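Local coordinates for centrosomal protein of 104 kDa (Homo sapiens, PDB 5LPI), which is required for ciliogenesis and for structural integrity at the ciliary tip, and is represented by its zinc finger array, at residues E109-S112 against E116-K119. Sequence-based numbering, arbitrary orientation.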
loop_
_atom_site.group_PDB
_atom_site.type_symbol
_atom_site.label_atom_id
_atom_site.label_comp_id
_atom_site.label_asym_id
_atom_site.label_seq_id
_atom_site.Cartn_x
_atom_site.Cartn_y
_atom_site.Cartn_z
ATOM N N GLU A 109 9.317 -1.797 -7.016
ATOM C CA GLU A 109 9.713 -3.138 -7.420
ATOM C C GLU A 109 8.494 -3.972 -7.793
ATOM O O GLU A 109 7.418 -3.838 -7.190
ATOM C CB GLU A 109 10.510 -3.822 -6.305
ATOM C CG GLU A 109 11.810 -3.088 -5.991
ATOM C CD GLU A 109 12.595 -3.708 -4.847
ATOM O OE1 GLU A 109 12.142 -4.735 -4.275
ATOM O OE2 GLU A 109 13.676 -3.166 -4.533
ATOM N N ASN A 110 8.659 -4.798 -8.821
ATOM C CA ASN A 110 7.700 -5.837 -9.160
ATOM C C ASN A 110 8.172 -7.134 -8.514
ATOM O O ASN A 110 9.361 -7.468 -8.564
ATOM C CB ASN A 110 7.572 -6.027 -10.682
ATOM C CG ASN A 110 7.184 -4.732 -11.428
ATOM O OD1 ASN A 110 6.236 -4.029 -11.058
ATOM N ND2 ASN A 110 7.914 -4.439 -12.503
ATOM N N PHE A 111 7.255 -7.864 -7.892
ATOM C CA PHE A 111 7.671 -9.081 -7.212
ATOM C C PHE A 111 6.507 -10.055 -7.196
ATOM O O PHE A 111 5.423 -9.754 -7.704
ATOM C CB PHE A 111 8.203 -8.758 -5.818
ATOM C CG PHE A 111 7.210 -8.053 -4.928
ATOM C CD1 PHE A 111 6.998 -6.675 -5.030
ATOM C CD2 PHE A 111 6.499 -8.767 -3.975
ATOM C CE1 PHE A 111 6.093 -6.025 -4.196
ATOM C CE2 PHE A 111 5.592 -8.123 -3.125
ATOM C CZ PHE A 111 5.391 -6.750 -3.239
ATOM N N SER A 112 6.773 -11.260 -6.642
ATOM C CA SER A 112 5.833 -12.367 -6.513
ATOM C C SER A 112 4.431 -11.851 -6.201
ATOM O O SER A 112 4.268 -10.989 -5.327
ATOM C CB SER A 112 6.288 -13.338 -5.416
ATOM O OG SER A 112 7.647 -13.726 -5.559
ATOM N N GLU A 116 0.474 -12.991 0.649
ATOM C CA GLU A 116 1.634 -13.442 1.415
ATOM C C GLU A 116 2.902 -12.714 0.978
ATOM O O GLU A 116 3.742 -12.351 1.812
ATOM C CB GLU A 116 1.790 -14.957 1.250
ATOM C CG GLU A 116 2.953 -15.595 1.998
ATOM C CD GLU A 116 3.084 -17.095 1.696
ATOM O OE1 GLU A 116 3.698 -17.448 0.664
ATOM O OE2 GLU A 116 2.557 -17.917 2.479
ATOM N N ALA A 117 3.053 -12.494 -0.330
ATOM C CA ALA A 117 4.183 -11.722 -0.845
ATOM C C ALA A 117 4.131 -10.266 -0.395
ATOM O O ALA A 117 5.167 -9.680 -0.051
ATOM C CB ALA A 117 4.212 -11.795 -2.366
ATOM N N TRP A 118 2.948 -9.646 -0.432
ATOM C CA TRP A 118 2.827 -8.277 0.065
ATOM C C TRP A 118 3.339 -8.169 1.496
ATOM O O TRP A 118 4.120 -7.270 1.830
ATOM C CB TRP A 118 1.374 -7.807 -0.004
ATOM C CG TRP A 118 1.031 -7.119 -1.268
ATOM C CD1 TRP A 118 0.091 -7.500 -2.186
ATOM C CD2 TRP A 118 1.627 -5.928 -1.769
ATOM N NE1 TRP A 118 0.060 -6.602 -3.228
ATOM C CE2 TRP A 118 1.001 -5.631 -2.999
ATOM C CE3 TRP A 118 2.616 -5.062 -1.287
ATOM C CZ2 TRP A 118 1.343 -4.513 -3.762
ATOM C CZ3 TRP A 118 2.957 -3.948 -2.052
ATOM C CH2 TRP A 118 2.326 -3.687 -3.271
ATOM N N LYS A 119 2.891 -9.078 2.362
ATOM C CA LYS A 119 3.328 -9.030 3.752
ATOM C C LYS A 119 4.835 -9.212 3.863
ATOM O O LYS A 119 5.497 -8.488 4.612
ATOM C CB LYS A 119 2.596 -10.093 4.579
ATOM C CG LYS A 119 1.134 -9.766 4.857
ATOM C CD LYS A 119 0.586 -10.707 5.941
ATOM C CE LYS A 119 -0.842 -10.353 6.343
ATOM N NZ LYS A 119 -1.821 -10.703 5.275
#
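Phe111 and Trp118 form a T-shaped pair in the last zinc finger of the array, strand 110-111 giving the edge and helix 115-123 the face. The six-membered ring of Trp118 lies 5.3 Å from the Phe111 ring, centre to centre, with the planes at 84°. CZ of Phe111 points onto this face toward its rim, 3.8 Å from Trp118 CE3. Phe111 is aimed there by its first torsion (chi1 59°), which sets CG between the backbone N and the carbonyl carbon.

Apolar contacts to Ala117 continue the seam. Phe111 CE2 lies 4.0 Å from Ala117 CB. The Ala117 methyl also meets Ser112 CB at 4.0 Å. Separately, the carbonyl oxygen Ala117 O makes a van der Waals contact with Phe111 CE2 at 3.5 Å, oblique to the ring.

Phe111 also stacks on His121 and touches Cys104, two of the four zinc ligands completed by Cys107 and Cys128. With an alanine in place of Phe111, this Trp118 face would probably lose its aromatic edge and His121 its stacked ring. The adhesion between strand and helix is thus aromatic and van der Waals in character, a small, partly buried aromatic and methyl cluster near the zinc ion, which lies about 6 Å from the Phe111 side chain.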